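Long-range contacts in predicted protein (Acinetobacter sp. RUH2624, PDB 4MEA), which probably hydrolyses epoxides as a secreted Cif-type virulence factor of the alpha/beta hydrolase fold: residues Y129-D134 and V155-P160; P266-T271 and T296-P301. All coordinates share one frame; numbering follows the deposited sequence.

Contact 1 of 2, residues Y129-D134 and V155-P160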
ATOM      1  N   TYR A 129      11.371  31.038  13.075  1.00 17.11           N
ATOM      2  CA  TYR A 129      11.736  30.110  12.013  1.00 17.20           C
ATOM      3  C   TYR A 129      10.898  28.849  12.212  1.00 20.49           C
ATOM      4  O   TYR A 129      10.577  28.495  13.348  1.00 10.61           O
ATOM      5  CB  TYR A 129      13.224  29.777  12.077  1.00 10.93           C
ATOM      6  CG  TYR A 129      14.137  30.973  11.900  1.00 17.02           C
ATOM      7  CD1 TYR A 129      13.951  31.867  10.858  1.00 18.85           C
ATOM      8  CD2 TYR A 129      15.189  31.202  12.776  1.00 16.21           C
ATOM      9  CE1 TYR A 129      14.789  32.956  10.692  1.00 24.85           C
ATOM     10  CE2 TYR A 129      16.031  32.288  12.620  1.00 21.14           C
ATOM     11  CZ  TYR A 129      15.827  33.163  11.574  1.00 24.13           C
ATOM     12  OH  TYR A 129      16.663  34.247  11.414  1.00 20.37           O
ATOM     13  N   TYR A 130      10.550  28.184  11.113  1.00 13.80           N
ATOM     14  CA  TYR A 130       9.637  27.045  11.135  1.00 10.55           C
ATOM     15  C   TYR A 130      10.284  25.852  10.422  1.00 10.51           C
ATOM     16  O   TYR A 130      10.724  25.959   9.274  1.00  7.79           O
ATOM     17  CB  TYR A 130       8.323  27.428  10.447  1.00  9.79           C
ATOM     18  CG  TYR A 130       7.152  26.502  10.699  1.00 11.85           C
ATOM     19  CD1 TYR A 130       6.256  26.753  11.736  1.00 15.52           C
ATOM     20  CD2 TYR A 130       6.911  25.400   9.877  1.00 10.90           C
ATOM     21  CE1 TYR A 130       5.162  25.927  11.964  1.00 14.76           C
ATOM     22  CE2 TYR A 130       5.812  24.556  10.103  1.00  5.33           C
ATOM     23  CZ  TYR A 130       4.940  24.833  11.147  1.00  8.51           C
ATOM     24  OH  TYR A 130       3.840  24.019  11.389  1.00 11.92           O
ATOM     25  N   VAL A 131      10.358  24.724  11.123  1.00 11.09           N
ATOM     26  CA  VAL A 131      11.067  23.545  10.636  1.00 13.17           C
ATOM     27  C   VAL A 131      10.119  22.354  10.751  1.00 11.39           C
ATOM     28  O   VAL A 131       9.589  22.076  11.832  1.00 16.30           O
ATOM     29  CB  VAL A 131      12.377  23.297  11.442  1.00 11.30           C
ATOM     30  CG1 VAL A 131      13.081  22.019  10.982  1.00  8.06           C
ATOM     31  CG2 VAL A 131      13.320  24.498  11.322  1.00  7.62           C
ATOM     32  N   SER A 132       9.894  21.667   9.633  1.00 10.37           N
ATOM     33  CA  SER A 132       8.880  20.614   9.571  1.00  9.05           C
ATOM     34  C   SER A 132       9.441  19.327   8.950  1.00 12.37           C
ATOM     35  O   SER A 132      10.338  19.391   8.113  1.00  9.53           O
ATOM     36  CB  SER A 132       7.688  21.133   8.760  1.00 13.47           C
ATOM     37  OG  SER A 132       6.761  20.110   8.477  1.00 14.17           O
ATOM     38  N   HIS A 133       8.915  18.169   9.363  1.00 10.29           N
ATOM     39  CA  HIS A 133       9.363  16.872   8.837  1.00 12.85           C
ATOM     40  C   HIS A 133       8.190  15.915   8.622  1.00 12.10           C
ATOM     41  O   HIS A 133       7.268  15.878   9.432  1.00  7.54           O
ATOM     42  CB  HIS A 133      10.387  16.231   9.789  1.00 11.08           C
ATOM     43  CG  HIS A 133      10.923  14.909   9.317  1.00 14.64           C
ATOM     44  ND1 HIS A 133      10.641  13.721   9.957  1.00 12.94           N
ATOM     45  CD2 HIS A 133      11.751  14.593   8.292  1.00 17.73           C
ATOM     46  CE1 HIS A 133      11.261  12.730   9.341  1.00  9.68           C
ATOM     47  NE2 HIS A 133      11.939  13.231   8.325  1.00 15.98           N
ATOM     48  N   ASP A 134       8.236  15.134   7.539  1.00  8.81           N
ATOM     49  CA  ASP A 134       7.225  14.098   7.301  1.00 14.41           C
ATOM     50  C   ASP A 134       5.820  14.718   7.340  1.00  8.43           C
ATOM     51  O   ASP A 134       5.582  15.731   6.681  1.00  8.84           O
ATOM     52  CB  ASP A 134       7.377  12.967   8.325  1.00 13.21           C
ATOM     53  CG  ASP A 134       6.650  11.694   7.917  1.00 15.87           C
ATOM     54  OD1 ASP A 134       7.309  10.785   7.366  1.00 23.68           O
ATOM     55  OD2 ASP A 134       5.426  11.585   8.158  1.00 14.03           O
ATOM     56  N   VAL A 155      11.604  25.547   6.641  1.00  9.35           N
ATOM     57  CA  VAL A 155      12.285  24.353   6.159  1.00  7.25           C
ATOM     58  C   VAL A 155      11.301  23.190   6.180  1.00  5.62           C
ATOM     59  O   VAL A 155      10.644  22.957   7.194  1.00  8.60           O
ATOM     60  CB  VAL A 155      13.473  23.979   7.073  1.00 15.40           C
ATOM     61  CG1 VAL A 155      14.205  22.754   6.515  1.00  9.23           C
ATOM     62  CG2 VAL A 155      14.412  25.161   7.250  1.00 14.25           C
ATOM     63  N   PHE A 156      11.201  22.475   5.059  1.00 13.75           N
ATOM     64  CA  PHE A 156      10.429  21.236   4.984  1.00 11.61           C
ATOM     65  C   PHE A 156      11.407  20.086   4.768  1.00 12.28           C
ATOM     66  O   PHE A 156      12.363  20.212   3.991  1.00 11.27           O
ATOM     67  CB  PHE A 156       9.414  21.301   3.834  1.00  5.47           C
ATOM     68  CG  PHE A 156       8.398  22.408   3.984  1.00 12.71           C
ATOM     69  CD1 PHE A 156       7.195  22.181   4.639  1.00 14.09           C
ATOM     70  CD2 PHE A 156       8.650  23.674   3.473  1.00 17.81           C
ATOM     71  CE1 PHE A 156       6.255  23.197   4.774  1.00 13.11           C
ATOM     72  CE2 PHE A 156       7.721  24.696   3.615  1.00 14.05           C
ATOM     73  CZ  PHE A 156       6.521  24.451   4.264  1.00 15.50           C
ATOM     74  N   MET A 157      11.187  18.970   5.458  1.00 10.39           N
ATOM     75  CA  MET A 157      12.183  17.898   5.475  1.00  8.67           C
ATOM     76  C   MET A 157      11.690  16.562   4.908  1.00 14.13           C
ATOM     77  O   MET A 157      10.677  16.013   5.343  1.00 11.23           O
ATOM     78  CB  MET A 157      12.789  17.732   6.872  1.00  5.17           C
ATOM     79  CG  MET A 157      13.623  18.935   7.317  1.00  3.15           C
ATOM     80  SD  MET A 157      14.216  18.895   9.019  1.00 12.38           S
ATOM     81  CE  MET A 157      15.305  17.461   8.989  1.00  9.81           C
ATOM     82  N   ASP A 158      12.436  16.076   3.919  1.00 13.57           N
ATOM     83  CA  ASP A 158      12.244  14.775   3.253  1.00 13.79           C
ATOM     84  C   ASP A 158      10.903  14.534   2.552  1.00 13.84           C
ATOM     85  O   ASP A 158      10.881  14.347   1.339  1.00 13.95           O
ATOM     86  CB  ASP A 158      12.610  13.582   4.164  1.00 10.75           C
ATOM     87  CG  ASP A 158      13.203  12.413   3.374  1.00 13.81           C
ATOM     88  OD1 ASP A 158      14.033  12.668   2.477  1.00 14.54           O
ATOM     89  OD2 ASP A 158      12.825  11.247   3.613  1.00 10.72           O
ATOM     90  N   SER A 159       9.796  14.530   3.300  1.00  8.88           N
ATOM     91  CA  SER A 159       8.493  14.166   2.727  1.00  9.59           C
ATOM     92  C   SER A 159       7.913  15.228   1.796  1.00  7.56           C
ATOM     93  O   SER A 159       8.172  16.424   1.957  1.00 11.82           O
ATOM     94  CB  SER A 159       7.469  13.857   3.826  1.00  9.42           C
ATOM     95  OG  SER A 159       7.860  12.731   4.582  1.00  8.48           O
ATOM     96  N   PRO A 160       7.116  14.792   0.817  1.00 10.63           N
ATOM     97  CA  PRO A 160       6.470  15.765  -0.063  1.00 10.09           C
ATOM     98  C   PRO A 160       5.429  16.569   0.708  1.00 12.19           C
ATOM     99  O   PRO A 160       4.855  16.074   1.680  1.00 12.14           O
ATOM    100  CB  PRO A 160       5.784  14.883  -1.115  1.00 10.39           C
ATOM    101  CG  PRO A 160       5.586  13.565  -0.438  1.00 15.40           C
ATOM    102  CD  PRO A 160       6.784  13.400   0.450  1.00 13.16           C
TER
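S132 N donates to V155 O at 2.9 Å, and V155 N donates to Y130 O at 2.8 Å. Strand 128-133 thus grips V155 by both its backbone N and its O. The two strands are parallel neighbours in the alpha/beta hydrolase sheet, linked by helix 136-146 in a beta-alpha-beta crossover. The pairing weakens further on. M157 N reaches S132 O with a bent, weak bond, and D134 N makes a long, weak one to M157 O at 3.4 Å.

V131, H133, V155 and M157 share one face of the sheet. M157 has CG beside its backbone N (chi1 -66°), which leaves CG 3.4 Å from S132 O. Its SD then meets V131 CG1 at 3.9 Å. M157 CB lies in the plane of the H133 ring, at its edge, 3.6 Å from CD2. Helix 307-323 covers V155 and M157 on this face. On the other face S132 CB approaches the F156 ring, and helix 136-146 lies over F156. S132 OG is hydrogen-bonded to N137 OD1.

D134 follows the strand in the sharp turn to helix 136-146. Its backbone, with phi 55° and psi -130°, fits the nucleophile elbow of the fold. D134 OD1 bonds H305 NE2, and H305 ND1 bonds D158 OD2, a set consistent with an Asp-His-Asp catalytic triad. D134 OD2 accepts a bond from F67 N, so both carboxylate oxygens are held. H133 NE2 is bonded to H305 O and probably helps position that histidine. Beyond M157 a classic gamma turn centred on D158 bends the chain, S159 N bonding M157 O, and S159 OG packs 3.1 Å from D134 CA.

Contact 2 of 2, residues P266-T271 and T296-P301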
ATOM      1  N   PRO A 266      12.402  33.044   2.298  1.00 14.45           N
ATOM      2  CA  PRO A 266      13.398  32.011   2.020  1.00 15.82           C
ATOM      3  C   PRO A 266      12.895  30.655   2.515  1.00 19.10           C
ATOM      4  O   PRO A 266      12.316  30.565   3.601  1.00 16.42           O
ATOM      5  CB  PRO A 266      14.609  32.464   2.840  1.00 17.61           C
ATOM      6  CG  PRO A 266      14.414  33.954   3.011  1.00 18.67           C
ATOM      7  CD  PRO A 266      12.939  34.125   3.149  1.00 18.74           C
ATOM      8  N   SER A 267      13.104  29.616   1.718  1.00 19.36           N
ATOM      9  CA  SER A 267      12.670  28.281   2.098  1.00 15.45           C
ATOM     10  C   SER A 267      13.749  27.262   1.760  1.00 17.60           C
ATOM     11  O   SER A 267      14.619  27.512   0.923  1.00 20.35           O
ATOM     12  CB  SER A 267      11.365  27.923   1.398  1.00 19.14           C
ATOM     13  OG  SER A 267      11.532  27.882  -0.007  1.00 17.60           O
ATOM     14  N   MET A 268      13.698  26.119   2.431  1.00 15.50           N
ATOM     15  CA  MET A 268      14.631  25.037   2.162  1.00 14.37           C
ATOM     16  C   MET A 268      13.903  23.703   2.081  1.00 16.67           C
ATOM     17  O   MET A 268      12.998  23.436   2.882  1.00 10.38           O
ATOM     18  CB  MET A 268      15.714  24.963   3.248  1.00 12.83           C
ATOM     19  CG  MET A 268      16.668  23.773   3.081  1.00 13.76           C
ATOM     20  SD  MET A 268      18.205  23.928   4.013  1.00 18.86           S
ATOM     21  CE  MET A 268      17.614  23.881   5.703  1.00 10.47           C
ATOM     22  N   ALA A 269      14.291  22.889   1.098  1.00 10.01           N
ATOM     23  CA  ALA A 269      13.988  21.465   1.088  1.00 10.59           C
ATOM     24  C   ALA A 269      15.234  20.747   1.578  1.00 15.27           C
ATOM     25  O   ALA A 269      16.310  20.883   0.998  1.00  9.81           O
ATOM     26  CB  ALA A 269      13.613  20.992  -0.309  1.00 12.04           C
ATOM     27  N   LEU A 270      15.091  20.011   2.673  1.00  8.79           N
ATOM     28  CA  LEU A 270      16.213  19.296   3.269  1.00  7.89           C
ATOM     29  C   LEU A 270      15.814  17.830   3.372  1.00 10.04           C
ATOM     30  O   LEU A 270      14.867  17.481   4.073  1.00  8.59           O
ATOM     31  CB  LEU A 270      16.544  19.898   4.643  1.00  6.30           C
ATOM     32  CG  LEU A 270      17.513  19.191   5.582  1.00  5.00           C
ATOM     33  CD1 LEU A 270      18.907  19.052   4.961  1.00  6.16           C
ATOM     34  CD2 LEU A 270      17.589  19.955   6.914  1.00  5.60           C
ATOM     35  N   THR A 271      16.519  16.975   2.642  1.00 10.05           N
ATOM     36  CA  THR A 271      16.082  15.598   2.495  1.00 14.51           C
ATOM     37  C   THR A 271      17.238  14.622   2.673  1.00 16.05           C
ATOM     38  O   THR A 271      18.403  15.021   2.752  1.00  9.55           O
ATOM     39  CB  THR A 271      15.482  15.361   1.104  1.00 16.99           C
ATOM     40  OG1 THR A 271      16.541  15.284   0.145  1.00 15.36           O
ATOM     41  CG2 THR A 271      14.530  16.486   0.721  1.00  8.85           C
ATOM     42  N   THR A 296      16.681  27.040  -1.051  1.00 15.05           N
ATOM     43  CA  THR A 296      17.828  26.163  -0.839  1.00 19.33           C
ATOM     44  C   THR A 296      17.381  24.704  -0.848  1.00 19.63           C
ATOM     45  O   THR A 296      16.382  24.343  -0.227  1.00 17.03           O
ATOM     46  CB  THR A 296      18.518  26.456   0.507  1.00 20.60           C
ATOM     47  OG1 THR A 296      19.065  27.776   0.491  1.00 23.29           O
ATOM     48  CG2 THR A 296      19.637  25.460   0.769  1.00 19.71           C
ATOM     49  N   ALA A 297      18.128  23.866  -1.553  1.00 13.89           N
ATOM     50  CA  ALA A 297      17.853  22.435  -1.601  1.00 12.05           C
ATOM     51  C   ALA A 297      19.094  21.674  -1.170  1.00 21.98           C
ATOM     52  O   ALA A 297      20.156  21.817  -1.775  1.00 18.92           O
ATOM     53  CB  ALA A 297      17.459  22.023  -3.005  1.00 12.96           C
ATOM     54  N   ILE A 298      18.960  20.862  -0.129  1.00 18.32           N
ATOM     55  CA  ILE A 298      20.075  20.054   0.340  1.00 18.02           C
ATOM     56  C   ILE A 298      19.639  18.611   0.500  1.00 18.62           C
ATOM     57  O   ILE A 298      18.673  18.315   1.201  1.00 11.54           O
ATOM     58  CB  ILE A 298      20.641  20.585   1.676  1.00 16.89           C
ATOM     59  CG1 ILE A 298      21.236  21.982   1.470  1.00 15.52           C
ATOM     60  CG2 ILE A 298      21.682  19.611   2.251  1.00 12.30           C
ATOM     61  CD1 ILE A 298      21.712  22.654   2.747  1.00 20.23           C
ATOM     62  N   ILE A 299      20.337  17.710  -0.182  1.00 12.59           N
ATOM     63  CA  ILE A 299      20.083  16.295   0.001  1.00 10.17           C
ATOM     64  C   ILE A 299      21.274  15.695   0.748  1.00 14.51           C
ATOM     65  O   ILE A 299      22.395  15.714   0.252  1.00 18.93           O
ATOM     66  CB  ILE A 299      19.886  15.591  -1.346  1.00 12.15           C
ATOM     67  CG1 ILE A 299      18.752  16.257  -2.142  1.00 14.97           C
ATOM     68  CG2 ILE A 299      19.619  14.101  -1.143  1.00 10.56           C
ATOM     69  CD1 ILE A 299      18.416  15.536  -3.449  1.00 18.83           C
ATOM     70  N   LEU A 300      21.037  15.171   1.944  1.00 14.50           N
ATOM     71  CA  LEU A 300      22.122  14.590   2.731  1.00 10.42           C
ATOM     72  C   LEU A 300      22.466  13.170   2.263  1.00 15.44           C
ATOM     73  O   LEU A 300      21.596  12.299   2.203  1.00 14.59           O
ATOM     74  CB  LEU A 300      21.784  14.604   4.224  1.00 12.29           C
ATOM     75  CG  LEU A 300      21.510  15.962   4.877  1.00 16.24           C
ATOM     76  CD1 LEU A 300      21.230  15.778   6.366  1.00 10.93           C
ATOM     77  CD2 LEU A 300      22.686  16.902   4.663  1.00 15.96           C
ATOM     78  N   PRO A 301      23.745  12.937   1.930  1.00 16.47           N
ATOM     79  CA  PRO A 301      24.184  11.603   1.490  1.00 19.24           C
ATOM     80  C   PRO A 301      24.123  10.562   2.613  1.00 13.08           C
ATOM     81  O   PRO A 301      24.249  10.928   3.786  1.00 17.38           O
ATOM     82  CB  PRO A 301      25.634  11.834   1.032  1.00 15.36           C
ATOM     83  CG  PRO A 301      26.070  13.084   1.730  1.00 20.03           C
ATOM     84  CD  PRO A 301      24.837  13.929   1.915  1.00 18.72           C
TER
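S267 O accepts a nearly straight bond from T296 N, 2.9 Å long. M268 comes next. Its CG is anti to the backbone N (chi1 176°), and M268 CG lies 3.4 Å from T296 O. M268 SD touches T296 CG2 and I298 CD1, both at 3.9 Å, and the methionine crosses each of these side chains obliquely. M268 CA also makes a short C-H...O contact to T296 O, at 3.0 Å. That oxygen takes the A269 N-H as well.

A269 uses both its backbone groups, as A269 O accepts from I298 N. These bonds pair strand 267-272 in parallel with strand 295-300, one of the two outermost strands of the sheet within this chain. The two strands and helix 279-288 form a beta-alpha-beta unit at one edge of the alpha/beta hydrolase sheet. Helix 279-288 covers the face of A269, A297 and I299, with M284 on A269 and V281 on the other two. Helix 307-323 lies on the opposite face, where it meets M268, L270 and I298.

L270 and I298 lie side by side on that face, pointing the same way. L270 CD1 meets I298 CG2 at 3.9 Å and also touches L300 CG, so one methyl serves two neighbours of the outer strand.

T271 N donates to I298 O, and T271 O accepts from L300 N at 2.8 Å. Its OG1 stands in the crowded position between backbone N and carbonyl carbon (chi1 76°). There T271 OG1 packs 3.3 Å from I299 CG1, while its hydrogen bond goes to N277 O.

How the contacts relate
The two contacts lie in one mixed sheet, their centres about 9 Å apart. Contact 1 closes before contact 2 opens along the chain. The helices between residues 181 and 258 are inserted between them. Four consecutive parallel strands run 128-133, 151-157, 267-272 and 295-300, and the middle pair joins the contacts. F156 N lies 3.0 Å from M268 O and D158 N 2.8 Å from L270 O, both probable hydrogen bonds. Helix 307-323 packs on both contacts. Contact 1 carries the probable nucleophile elbow at D134 and is deeper, whereas contact 2 lies toward the sheet edge. D158 OD1 bonds G272 N and packs against T271 CB, consistent with strand 267-272 helping to place this probable triad aspartate.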